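Long-range contacts in Kid toxin protein (Escherichia coli, PDB 1M1F), which is the toxin of a plasmid-maintenance toxin-antitoxin system, probably an endoribonuclease, which kills daughter cells that lose the plasmid and is neutralised by its coexpressed antitoxin: residues W7-D12 / R78-K83; R23-V28 / P40-V45; A55-S60 / R73-R78; V64-T69 / R92-I97. One frame throughout, in Å; residues are numbered along the deposited sequence.

Contact 1. Residues W7-D12 / R78-K83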
loop_
_atom_site.group_PDB
_atom_site.type_symbol
_atom_site.label_atom_id
_atom_site.label_comp_id
_atom_site.label_asym_id
_atom_site.label_seq_id
_atom_site.Cartn_x
_atom_site.Cartn_y
_atom_site.Cartn_z
ATOM N N TRP A 7 14.849 0.263 -4.444
ATOM C CA TRP A 7 15.447 -0.899 -3.786
ATOM C C TRP A 7 15.066 -2.166 -4.529
ATOM O O TRP A 7 13.937 -2.297 -4.999
ATOM C CB TRP A 7 14.980 -1.010 -2.325
ATOM C CG TRP A 7 15.531 0.036 -1.407
ATOM C CD1 TRP A 7 15.408 1.384 -1.536
ATOM C CD2 TRP A 7 16.313 -0.180 -0.228
ATOM N NE1 TRP A 7 16.059 2.026 -0.509
ATOM C CE2 TRP A 7 16.619 1.085 0.311
ATOM C CE3 TRP A 7 16.778 -1.319 0.437
ATOM C CZ2 TRP A 7 17.371 1.240 1.466
ATOM C CZ3 TRP A 7 17.526 -1.164 1.583
ATOM C CH2 TRP A 7 17.806 0.105 2.092
ATOM N N LEU A 8 16.007 -3.100 -4.648
ATOM C CA LEU A 8 15.727 -4.409 -5.217
ATOM C C LEU A 8 15.303 -5.335 -4.079
ATOM O O LEU A 8 16.051 -5.522 -3.126
ATOM C CB LEU A 8 16.977 -4.956 -5.893
ATOM C CG LEU A 8 16.802 -6.326 -6.552
ATOM C CD1 LEU A 8 15.854 -6.288 -7.717
ATOM C CD2 LEU A 8 18.156 -6.885 -6.977
ATOM N N VAL A 9 14.118 -5.927 -4.186
ATOM C CA VAL A 9 13.606 -6.749 -3.096
ATOM C C VAL A 9 12.634 -7.807 -3.587
ATOM O O VAL A 9 11.926 -7.606 -4.575
ATOM C CB VAL A 9 12.932 -5.833 -2.016
ATOM C CG1 VAL A 9 11.654 -5.161 -2.545
ATOM C CG2 VAL A 9 12.681 -6.602 -0.717
ATOM N N SER A 10 12.619 -8.946 -2.888
ATOM C CA SER A 10 11.635 -9.989 -3.144
ATOM C C SER A 10 10.275 -9.623 -2.576
ATOM O O SER A 10 10.155 -9.315 -1.398
ATOM C CB SER A 10 12.069 -11.315 -2.524
ATOM O OG SER A 10 11.081 -12.306 -2.777
ATOM N N LEU A 11 9.267 -9.682 -3.433
ATOM C CA LEU A 11 7.879 -9.451 -3.034
ATOM C C LEU A 11 7.127 -10.754 -2.771
ATOM O O LEU A 11 5.955 -10.733 -2.396
ATOM C CB LEU A 11 7.158 -8.687 -4.142
ATOM C CG LEU A 11 7.678 -7.277 -4.437
ATOM C CD1 LEU A 11 6.942 -6.648 -5.611
ATOM C CD2 LEU A 11 7.554 -6.415 -3.194
ATOM N N ASP A 12 7.800 -11.884 -2.956
ATOM C CA ASP A 12 7.160 -13.188 -2.801
ATOM C C ASP A 12 7.108 -13.599 -1.330
ATOM O O ASP A 12 7.877 -13.095 -0.517
ATOM C CB ASP A 12 7.920 -14.243 -3.617
ATOM C CG ASP A 12 7.882 -13.980 -5.116
ATOM O OD1 ASP A 12 6.837 -13.555 -5.664
ATOM O OD2 ASP A 12 8.881 -14.186 -5.849
ATOM N N ARG A 78 2.462 -1.220 -1.316
ATOM C CA ARG A 78 2.572 -2.279 -0.340
ATOM C C ARG A 78 3.516 -1.875 0.767
ATOM O O ARG A 78 4.588 -1.323 0.511
ATOM C CB ARG A 78 3.147 -3.495 -1.026
ATOM C CG ARG A 78 3.108 -4.704 -0.270
ATOM C CD ARG A 78 3.213 -5.903 -1.162
ATOM N NE ARG A 78 3.635 -6.973 -0.326
ATOM C CZ ARG A 78 4.159 -8.098 -0.746
ATOM N NH1 ARG A 78 4.289 -8.362 -2.039
ATOM N NH2 ARG A 78 4.530 -8.965 0.163
ATOM N N THR A 79 3.122 -2.165 1.997
ATOM C CA THR A 79 3.958 -1.954 3.159
ATOM C C THR A 79 4.811 -3.201 3.330
ATOM O O THR A 79 4.275 -4.305 3.416
ATOM C CB THR A 79 3.060 -1.752 4.378
ATOM O OG1 THR A 79 2.286 -0.553 4.202
ATOM C CG2 THR A 79 3.875 -1.548 5.629
ATOM N N ILE A 80 6.128 -3.040 3.360
ATOM C CA ILE A 80 7.010 -4.203 3.498
ATOM C C ILE A 80 8.100 -3.987 4.529
ATOM O O ILE A 80 8.534 -2.866 4.786
ATOM C CB ILE A 80 7.653 -4.607 2.125
ATOM C CG1 ILE A 80 8.521 -3.483 1.552
ATOM C CG2 ILE A 80 6.573 -5.031 1.123
ATOM C CD1 ILE A 80 9.385 -3.925 0.363
ATOM N N ASP A 81 8.539 -5.097 5.111
ATOM C CA ASP A 81 9.663 -5.077 6.022
ATOM C C ASP A 81 10.888 -5.267 5.137
ATOM O O ASP A 81 11.274 -6.388 4.816
ATOM C CB ASP A 81 9.530 -6.200 7.041
ATOM C CG ASP A 81 10.571 -6.132 8.123
ATOM O OD1 ASP A 81 11.676 -5.590 7.876
ATOM O OD2 ASP A 81 10.352 -6.608 9.258
ATOM N N MET A 82 11.456 -4.152 4.689
ATOM C CA MET A 82 12.585 -4.176 3.762
ATOM C C MET A 82 13.786 -4.916 4.323
ATOM O O MET A 82 14.437 -5.671 3.603
ATOM C CB MET A 82 12.990 -2.749 3.388
ATOM C CG MET A 82 13.987 -2.677 2.234
ATOM S SD MET A 82 13.275 -3.008 0.573
ATOM C CE MET A 82 12.477 -1.305 0.223
ATOM N N LYS A 83 14.066 -4.688 5.600
ATOM C CA LYS A 83 15.191 -5.324 6.261
ATOM C C LYS A 83 14.980 -6.834 6.336
ATOM O O LYS A 83 15.854 -7.609 5.940
ATOM C CB LYS A 83 15.387 -4.729 7.637
#

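Contact 2. Residues R23-V28 / P40-V45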
loop_
_atom_site.group_PDB
_atom_site.type_symbol
_atom_site.label_atom_id
_atom_site.label_comp_id
_atom_site.label_asym_id
_atom_site.label_seq_id
_atom_site.Cartn_x
_atom_site.Cartn_y
_atom_site.Cartn_z
ATOM N N ARG A 23 12.161 -7.617 -7.613
ATOM C CA ARG A 23 12.184 -6.520 -8.560
ATOM C C ARG A 23 12.442 -5.214 -7.840
ATOM O O ARG A 23 12.376 -5.130 -6.615
ATOM C CB ARG A 23 10.847 -6.451 -9.299
ATOM C CG ARG A 23 9.669 -6.146 -8.403
ATOM C CD ARG A 23 8.333 -6.136 -9.121
ATOM N NE ARG A 23 8.054 -7.389 -9.816
ATOM C CZ ARG A 23 8.131 -7.568 -11.129
ATOM N NH1 ARG A 23 8.470 -6.578 -11.947
ATOM N NH2 ARG A 23 7.861 -8.760 -11.642
ATOM N N PRO A 24 12.752 -4.181 -8.607
ATOM C CA PRO A 24 12.924 -2.855 -8.025
ATOM C C PRO A 24 11.589 -2.346 -7.515
ATOM O O PRO A 24 10.538 -2.613 -8.118
ATOM C CB PRO A 24 13.408 -1.999 -9.205
ATOM C CG PRO A 24 13.768 -2.958 -10.277
ATOM C CD PRO A 24 12.965 -4.178 -10.059
ATOM N N VAL A 25 11.655 -1.650 -6.393
ATOM C CA VAL A 25 10.499 -0.976 -5.823
ATOM C C VAL A 25 10.916 0.441 -5.443
ATOM O O VAL A 25 12.089 0.698 -5.151
ATOM C CB VAL A 25 9.891 -1.709 -4.594
ATOM C CG1 VAL A 25 9.521 -3.145 -4.932
ATOM C CG2 VAL A 25 10.818 -1.651 -3.411
ATOM N N LEU A 26 9.963 1.363 -5.482
ATOM C CA LEU A 26 10.204 2.766 -5.162
ATOM C C LEU A 26 9.625 3.104 -3.801
ATOM O O LEU A 26 8.449 2.851 -3.556
ATOM C CB LEU A 26 9.560 3.649 -6.233
ATOM C CG LEU A 26 9.676 5.165 -6.065
ATOM C CD1 LEU A 26 11.140 5.589 -6.102
ATOM C CD2 LEU A 26 8.876 5.878 -7.135
ATOM N N ILE A 27 10.433 3.681 -2.917
ATOM C CA ILE A 27 9.969 4.040 -1.579
ATOM C C ILE A 27 9.118 5.301 -1.625
ATOM O O ILE A 27 9.527 6.335 -2.147
ATOM C CB ILE A 27 11.166 4.191 -0.605
ATOM C CG1 ILE A 27 11.904 2.842 -0.484
ATOM C CG2 ILE A 27 10.689 4.691 0.766
ATOM C CD1 ILE A 27 13.029 2.772 0.548
ATOM N N VAL A 28 7.913 5.190 -1.080
ATOM C CA VAL A 28 6.932 6.275 -1.035
ATOM C C VAL A 28 7.005 7.117 0.237
ATOM O O VAL A 28 6.802 8.326 0.200
ATOM C CB VAL A 28 5.499 5.670 -1.134
ATOM C CG1 VAL A 28 4.405 6.712 -0.917
ATOM C CG2 VAL A 28 5.318 4.973 -2.475
ATOM N N PRO A 40 8.472 0.520 5.401
ATOM C CA PRO A 40 8.204 1.494 4.343
ATOM C C PRO A 40 7.061 1.056 3.438
ATOM O O PRO A 40 6.824 -0.135 3.246
ATOM C CB PRO A 40 9.511 1.503 3.542
ATOM C CG PRO A 40 10.099 0.162 3.819
ATOM C CD PRO A 40 9.818 -0.067 5.273
ATOM N N VAL A 41 6.366 2.040 2.886
ATOM C CA VAL A 41 5.408 1.793 1.831
ATOM C C VAL A 41 6.149 1.988 0.503
ATOM O O VAL A 41 6.856 2.981 0.314
ATOM C CB VAL A 41 4.187 2.744 1.910
ATOM C CG1 VAL A 41 3.224 2.436 0.779
ATOM C CG2 VAL A 41 3.506 2.611 3.261
ATOM N N VAL A 42 5.986 1.028 -0.398
ATOM C CA VAL A 42 6.653 1.029 -1.689
ATOM C C VAL A 42 5.666 0.753 -2.814
ATOM O O VAL A 42 4.571 0.236 -2.588
ATOM C CB VAL A 42 7.786 -0.057 -1.748
ATOM C CG1 VAL A 42 8.684 0.045 -0.539
ATOM C CG2 VAL A 42 7.208 -1.461 -1.862
ATOM N N VAL A 43 6.059 1.122 -4.032
ATOM C CA VAL A 43 5.315 0.736 -5.232
ATOM C C VAL A 43 6.291 0.016 -6.171
ATOM O O VAL A 43 7.461 0.404 -6.288
ATOM C CB VAL A 43 4.622 1.920 -5.928
ATOM C CG1 VAL A 43 3.379 2.317 -5.157
ATOM C CG2 VAL A 43 5.555 3.110 -6.110
ATOM N N PRO A 44 5.837 -1.043 -6.832
ATOM C CA PRO A 44 6.741 -1.844 -7.659
ATOM C C PRO A 44 7.002 -1.289 -9.048
ATOM O O PRO A 44 6.177 -0.579 -9.615
ATOM C CB PRO A 44 5.995 -3.165 -7.780
ATOM C CG PRO A 44 4.554 -2.775 -7.732
ATOM C CD PRO A 44 4.466 -1.572 -6.842
ATOM N N VAL A 45 8.164 -1.643 -9.587
ATOM C CA VAL A 45 8.553 -1.303 -10.950
ATOM C C VAL A 45 8.447 -2.557 -11.806
ATOM O O VAL A 45 8.918 -3.629 -11.401
ATOM C CB VAL A 45 10.002 -0.802 -10.998
ATOM C CG1 VAL A 45 10.457 -0.544 -12.431
ATOM C CG2 VAL A 45 10.143 0.436 -10.152
#

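Contact 3. Residues A55-S60 / R73-R78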
loop_
_atom_site.group_PDB
_atom_site.type_symbol
_atom_site.label_atom_id
_atom_site.label_comp_id
_atom_site.label_asym_id
_atom_site.label_seq_id
_atom_site.Cartn_x
_atom_site.Cartn_y
_atom_site.Cartn_z
ATOM N N ALA A 55 0.968 6.333 -18.474
ATOM C CA ALA A 55 -0.434 6.175 -18.805
ATOM C C ALA A 55 -1.153 5.657 -17.571
ATOM O O ALA A 55 -0.788 4.619 -17.019
ATOM C CB ALA A 55 -0.587 5.214 -19.959
ATOM N N GLY A 56 -2.158 6.387 -17.116
ATOM C CA GLY A 56 -2.902 5.985 -15.939
ATOM C C GLY A 56 -1.984 5.878 -14.739
ATOM O O GLY A 56 -1.198 6.777 -14.483
ATOM N N PHE A 57 -2.064 4.772 -14.006
ATOM C CA PHE A 57 -1.235 4.583 -12.802
ATOM C C PHE A 57 0.214 4.206 -13.087
ATOM O O PHE A 57 1.025 4.133 -12.166
ATOM C CB PHE A 57 -1.870 3.544 -11.876
ATOM C CG PHE A 57 -3.129 4.029 -11.206
ATOM C CD1 PHE A 57 -3.087 4.998 -10.223
ATOM C CD2 PHE A 57 -4.353 3.508 -11.561
ATOM C CE1 PHE A 57 -4.238 5.431 -9.611
ATOM C CE2 PHE A 57 -5.507 3.947 -10.952
ATOM C CZ PHE A 57 -5.447 4.903 -9.982
ATOM N N ALA A 58 0.553 3.977 -14.348
ATOM C CA ALA A 58 1.906 3.587 -14.721
ATOM C C ALA A 58 2.743 4.801 -15.114
ATOM O O ALA A 58 2.453 5.470 -16.103
ATOM C CB ALA A 58 1.856 2.586 -15.850
ATOM N N VAL A 59 3.771 5.098 -14.329
ATOM C CA VAL A 59 4.640 6.237 -14.574
ATOM C C VAL A 59 5.965 5.766 -15.127
ATOM O O VAL A 59 6.670 4.986 -14.498
ATOM C CB VAL A 59 4.870 7.024 -13.273
ATOM C CG1 VAL A 59 5.892 8.118 -13.492
ATOM C CG2 VAL A 59 3.555 7.597 -12.768
ATOM N N SER A 60 6.299 6.245 -16.315
ATOM C CA SER A 60 7.502 5.809 -16.993
ATOM C C SER A 60 8.785 6.342 -16.355
ATOM O O SER A 60 8.845 7.495 -15.919
ATOM C CB SER A 60 7.443 6.239 -18.462
ATOM O OG SER A 60 8.643 5.881 -19.120
ATOM N N ARG A 73 4.363 1.153 -10.952
ATOM C CA ARG A 73 2.955 0.782 -10.854
ATOM C C ARG A 73 2.362 1.398 -9.596
ATOM O O ARG A 73 2.357 0.784 -8.517
ATOM C CB ARG A 73 2.813 -0.739 -10.872
ATOM C CG ARG A 73 3.157 -1.349 -12.226
ATOM C CD ARG A 73 2.139 -1.035 -13.316
ATOM N NE ARG A 73 0.761 -1.270 -12.867
ATOM C CZ ARG A 73 -0.011 -2.280 -13.268
ATOM N NH1 ARG A 73 0.436 -3.163 -14.152
ATOM N NH2 ARG A 73 -1.248 -2.400 -12.793
ATOM N N CYS A 74 1.858 2.619 -9.741
ATOM C CA CYS A 74 1.388 3.399 -8.606
ATOM C C CYS A 74 0.105 2.861 -8.008
ATOM O O CYS A 74 -0.283 3.252 -6.910
ATOM C CB CYS A 74 1.200 4.864 -9.002
ATOM S SG CYS A 74 2.676 5.673 -9.643
ATOM N N ASP A 75 -0.552 1.970 -8.740
ATOM C CA ASP A 75 -1.772 1.329 -8.264
ATOM C C ASP A 75 -1.521 0.153 -7.321
ATOM O O ASP A 75 -2.484 -0.418 -6.819
ATOM C CB ASP A 75 -2.665 0.881 -9.428
ATOM C CG ASP A 75 -1.938 0.068 -10.483
ATOM O OD1 ASP A 75 -0.695 0.101 -10.576
ATOM O OD2 ASP A 75 -2.569 -0.624 -11.315
ATOM N N GLN A 76 -0.263 -0.205 -7.049
ATOM C CA GLN A 76 -0.007 -1.366 -6.194
ATOM C C GLN A 76 0.903 -1.071 -5.008
ATOM O O GLN A 76 1.921 -1.743 -4.809
ATOM C CB GLN A 76 0.562 -2.545 -7.007
ATOM C CG GLN A 76 -0.409 -3.112 -8.062
ATOM C CD GLN A 76 -0.163 -4.599 -8.472
ATOM O OE1 GLN A 76 -0.199 -4.911 -9.669
ATOM N NE2 GLN A 76 0.006 -5.506 -7.492
ATOM N N PRO A 77 0.547 -0.109 -4.166
ATOM C CA PRO A 77 1.375 0.151 -2.988
ATOM C C PRO A 77 1.353 -1.027 -2.012
ATOM O O PRO A 77 0.332 -1.715 -1.874
ATOM C CB PRO A 77 0.711 1.374 -2.370
ATOM C CG PRO A 77 -0.717 1.268 -2.806
ATOM C CD PRO A 77 -0.636 0.782 -4.216
ATOM N N ARG A 78 2.462 -1.220 -1.316
ATOM C CA ARG A 78 2.572 -2.279 -0.340
ATOM C C ARG A 78 3.516 -1.875 0.767
ATOM O O ARG A 78 4.588 -1.323 0.511
ATOM C CB ARG A 78 3.147 -3.495 -1.026
ATOM C CG ARG A 78 3.108 -4.704 -0.270
ATOM C CD ARG A 78 3.213 -5.903 -1.162
ATOM N NE ARG A 78 3.635 -6.973 -0.326
ATOM C CZ ARG A 78 4.159 -8.098 -0.746
ATOM N NH1 ARG A 78 4.289 -8.362 -2.039
ATOM N NH2 ARG A 78 4.530 -8.965 0.163
#

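Contact 4. Residues V64-T69 / R92-I97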
loop_
_atom_site.group_PDB
_atom_site.type_symbol
_atom_site.label_atom_id
_atom_site.label_comp_id
_atom_site.label_asym_id
_atom_site.label_seq_id
_atom_site.Cartn_x
_atom_site.Cartn_y
_atom_site.Cartn_z
ATOM N N VAL A 64 15.153 9.707 -17.777
ATOM C CA VAL A 64 15.398 10.516 -16.582
ATOM C C VAL A 64 16.801 10.352 -15.977
ATOM O O VAL A 64 17.093 10.920 -14.936
ATOM C CB VAL A 64 14.284 10.279 -15.503
ATOM C CG1 VAL A 64 12.916 10.450 -16.125
ATOM C CG2 VAL A 64 14.373 8.902 -14.879
ATOM N N GLY A 65 17.659 9.567 -16.618
ATOM C CA GLY A 65 19.039 9.433 -16.186
ATOM C C GLY A 65 19.328 8.386 -15.127
ATOM O O GLY A 65 20.401 8.401 -14.532
ATOM N N ILE A 66 18.382 7.491 -14.869
ATOM C CA ILE A 66 18.627 6.426 -13.893
ATOM C C ILE A 66 18.902 5.096 -14.590
ATOM O O ILE A 66 18.731 4.963 -15.797
ATOM C CB ILE A 66 17.456 6.312 -12.907
ATOM C CG1 ILE A 66 16.183 5.849 -13.618
ATOM C CG2 ILE A 66 17.238 7.652 -12.214
ATOM C CD1 ILE A 66 15.091 5.418 -12.674
ATOM N N ARG A 67 19.338 4.111 -13.819
ATOM C CA ARG A 67 19.680 2.805 -14.364
ATOM C C ARG A 67 18.441 1.927 -14.508
ATOM O O ARG A 67 18.306 1.178 -15.471
ATOM C CB ARG A 67 20.689 2.121 -13.475
ATOM N N THR A 68 17.548 1.999 -13.526
ATOM C CA THR A 68 16.345 1.176 -13.530
ATOM C C THR A 68 15.426 1.533 -14.683
ATOM O O THR A 68 15.171 2.708 -14.922
ATOM C CB THR A 68 15.607 1.364 -12.205
ATOM O OG1 THR A 68 16.434 0.925 -11.118
ATOM C CG2 THR A 68 14.370 0.485 -12.117
ATOM N N THR A 69 14.929 0.517 -15.385
ATOM C CA THR A 69 14.033 0.725 -16.513
ATOM C C THR A 69 12.612 0.302 -16.177
ATOM O O THR A 69 12.368 -0.385 -15.175
ATOM C CB THR A 69 14.503 -0.081 -17.745
ATOM O OG1 THR A 69 14.619 -1.466 -17.403
ATOM C CG2 THR A 69 15.911 0.342 -18.173
ATOM N N ARG A 92 18.454 6.590 -6.614
ATOM C CA ARG A 92 17.325 7.461 -6.346
ATOM C C ARG A 92 16.734 7.933 -7.647
ATOM O O ARG A 92 17.455 8.091 -8.639
ATOM C CB ARG A 92 17.755 8.743 -5.654
ATOM C CG ARG A 92 18.577 8.694 -4.415
ATOM C CD ARG A 92 18.549 10.079 -3.770
ATOM N NE ARG A 92 17.181 10.566 -3.912
ATOM C CZ ARG A 92 16.408 11.055 -2.952
ATOM N NH1 ARG A 92 16.869 11.254 -1.723
ATOM N NH2 ARG A 92 15.165 11.389 -3.258
ATOM N N VAL A 93 15.442 8.231 -7.648
ATOM C CA VAL A 93 14.827 8.836 -8.819
ATOM C C VAL A 93 14.803 10.352 -8.634
ATOM O O VAL A 93 14.828 10.840 -7.512
ATOM C CB VAL A 93 13.375 8.358 -9.040
ATOM C CG1 VAL A 93 13.338 6.856 -9.197
ATOM C CG2 VAL A 93 12.430 8.811 -7.914
ATOM N N PRO A 94 14.761 11.101 -9.733
ATOM C CA PRO A 94 14.580 12.553 -9.644
ATOM C C PRO A 94 13.260 12.914 -8.967
ATOM O O PRO A 94 12.292 12.147 -9.042
ATOM C CB PRO A 94 14.551 13.007 -11.111
ATOM C CG PRO A 94 15.070 11.897 -11.904
ATOM C CD PRO A 94 14.923 10.635 -11.120
ATOM N N GLU A 95 13.220 14.082 -8.328
ATOM C CA GLU A 95 12.007 14.539 -7.659
ATOM C C GLU A 95 10.825 14.654 -8.616
ATOM O O GLU A 95 9.695 14.429 -8.208
ATOM C CB GLU A 95 12.239 15.856 -6.896
ATOM C CG GLU A 95 13.181 15.754 -5.703
ATOM C CD GLU A 95 12.787 14.686 -4.698
ATOM O OE1 GLU A 95 11.582 14.572 -4.369
ATOM O OE2 GLU A 95 13.686 13.958 -4.230
ATOM N N THR A 96 11.053 14.981 -9.882
ATOM C CA THR A 96 9.945 15.030 -10.813
ATOM C C THR A 96 9.207 13.687 -10.878
ATOM O O THR A 96 7.983 13.655 -10.866
ATOM C CB THR A 96 10.415 15.421 -12.208
ATOM O OG1 THR A 96 11.580 14.662 -12.544
ATOM C CG2 THR A 96 10.856 16.887 -12.267
ATOM N N ILE A 97 9.947 12.584 -10.980
ATOM C CA ILE A 97 9.325 11.257 -11.009
ATOM C C ILE A 97 8.593 10.998 -9.706
ATOM O O ILE A 97 7.445 10.561 -9.701
ATOM C CB ILE A 97 10.381 10.139 -11.211
ATOM C CG1 ILE A 97 10.956 10.165 -12.630
ATOM C CG2 ILE A 97 9.782 8.761 -10.897
ATOM C CD1 ILE A 97 9.938 9.964 -13.733
#

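Contact 1. Residues W7-D12 / R78-K83
This contact lies on one face of the antiparallel sheet of the SH3-like PemK/MazF toxin fold. The segment R78-K83 leaves strand 71-79 and crosses over strand 5-10, with strands 22-27 and 41-46 lying between the two in the sheet. M82 carries most of the apolar contact. Its CG is anti to the backbone N (chi1 -169°), and the chain then bends at chi2 and chi3, which brings the thioether beside W7 and V9. M82 CE lies 3.6 Å from W7 CB, and M82 CG is 3.6 Å from W7 CE3. The sulfur makes an oblique Met-aromatic contact, with M82 SD 4.8 Å from the centroid of the six-membered ring of W7. M82 SD also rests 3.8 Å from V9 CB. Beside it, V9 CG1 and I80 CD1 meet tip to tip at 3.9 Å. The chain leaving strand 71-79 passes across this face to helix 82-85. The polar end lies at L11. R78 extends from CG to NE, and its NH1 gives a hydrogen bond of 2.9 Å to L11 O, in the guanidinium plane and on a carbonyl lone pair. R78 NH2 adds a weak bond to the same oxygen. R78 also packs against R78 of the second subunit.

Contact 2. Residues R23-V28 / P40-V45
V25 and V42 have CG1 anti to the carbonyl carbon (chi1 -56° and -49°), which leaves CG2 in the crowded position between the backbone N and the carbonyl carbon. This turns their methyls toward each other across the strands, where the side chains cross obliquely. V25 CG2 lies 3.8 Å from V42 CB. R23 also starts from the crowded position (chi1 64°), and its chain bends at chi3. The bend carries the guanidinium alongside P44 to the carbonyl of V45 on the neighbouring strand. R23 NH1 bonds V45 O at 3.0 Å, in the guanidinium plane and on a carbonyl lone pair. R23 NE also bonds Q20 O, a second hold on the guanidinium.

The backbone forms the main ladder. L26 and V43 are a hydrogen-bonded pair. L26 N reaches V43 O at 2.8 Å and almost straight, and V43 N returns a bond of 3.0 Å to L26 O. V28 N to V41 O, at 2.8 Å, continues the ladder. At the other end V45 N binds P24 O at 3.0 Å, from above the carbonyl plane. V25-P44 and I27-V42 are non-hydrogen-bonded pairs.

V25, I27, V42 and P44 share one face of the sheet, where W7 and V9 of strand 5-10 touch I27 and V25. L26 and V43 point to the other face. There L26 CB touches V43 CG2 at 4.0 Å, and helix 95-106 packs on L26 through M98 and V101. The V28 and V43 side chains cross at about a right angle, with their CG2 methyls in contact. Two adjacent antiparallel strands, joined through helix 31-37, thus form the centre of the sheet in the SH3-like PemK/MazF fold.

Contact 3. Residues A55-S60 / R73-R78
The backbone link is a single hydrogen bond. C74 N donates to F57 O at 3.0 Å, approaching from above the carbonyl plane. Next to it A58 and R73 form an antiparallel non-hydrogen-bonded pair. Both segments turn close by: A55 to A58 makes a type II' turn with G56 at positive phi, and R73 to Q76 makes a type I turn. The contact belongs to the beta hairpin of strands 58-60 and 71-79, at one margin of the sheet within the chain.

Van der Waals contacts centre on F57. D75 CB lies 3.6 Å from F57 CG, and the ring and carboxylate planes are only 6° apart. C74 SG is anti to the carbonyl carbon (chi1 -58°) and packs 3.8 Å from V59 CG2. V101 and R104 of helix 95-106 also touch C74.

The ionic part stays within the turn. D75 has CG in the crowded position (chi1 50°), and R73 folds back to grip its carboxylate side-on. R73 NE binds D75 OD1 at 3.0 Å, and R73 NH2 binds D75 OD2 at 2.7 Å. Both oxygens use their syn lone pairs, so the two-nitrogen grip should keep the carboxylate close to the guanidinium plane. F33 of the second subunit meets the F57 ring nearly at right angles and packs on D75, placing the contact at the dimer interface.

Contact 4. Residues V64-T69 / R92-I97
The tighter side of this contact is a small set of aliphatic groups gathered around the ring of P94. I66 has CG1 in the crowded position (chi1 66°), which leaves CG2 anti to the carbonyl carbon. From there I66 CG2 meets two neighbours. It lies 3.6 Å from R92 O and 3.9 Å from P94 CD. V64 comes at the same ring from another direction, and the V64 and P94 side chains cross at about a right angle. V64 CB sits 4.0 Å from P94 CG. The CG1 branch of V64 reaches the helix: V64 CG1 is 3.9 Å from I97 CD1, again with the side chains crossing at about a right angle.

P94 is the N-cap residue of helix 95-106. The loop between strands 58-60 and 71-79 therefore packs against the junction where strand 88-92 gives way to this helix. No hydrogen bond joins the two segments. Toward the interior the I66 and V93 side chains lie side by side, with I66 CD1 4.2 Å from V93 CG1. There I6 of strand 5-10 touches both I66 and V93, and L61 touches I66 and I97.

The solvent side, by contrast, is polar. R92 turns its CB away from the loop, and its NH2 forms a salt bridge of 3.1 Å to E95 OE2 on the first turn of the helix. G65 is the exposed link between V64 and I66. Farther along the loop, E91 receives R67 N on one carboxylate oxygen and makes a hydrogen bond with T68 OG1 through the other.

Overall arrangement
Contact 2 is the core of the set, its centre about 2 Å from that of the chain, and the richest in backbone hydrogen bonds. Contact 1 is also buried but lies farther out, and it relies on side chains: sulfur, aliphatic groups and one arginine grip. Its strands neighbour those of contact 2, which it encloses along the chain. Contact 3 uses the same strand 71-79 as contact 1, on the opposite side of the chain's centre. It is partly buried, joins its segments by one backbone hydrogen bond and ring packing, and, like contacts 1 and 2, touches the second subunit. Contact 4 is the most peripheral, joined by apolar side chains without a hydrogen bond, and meets no other chain of the dimer.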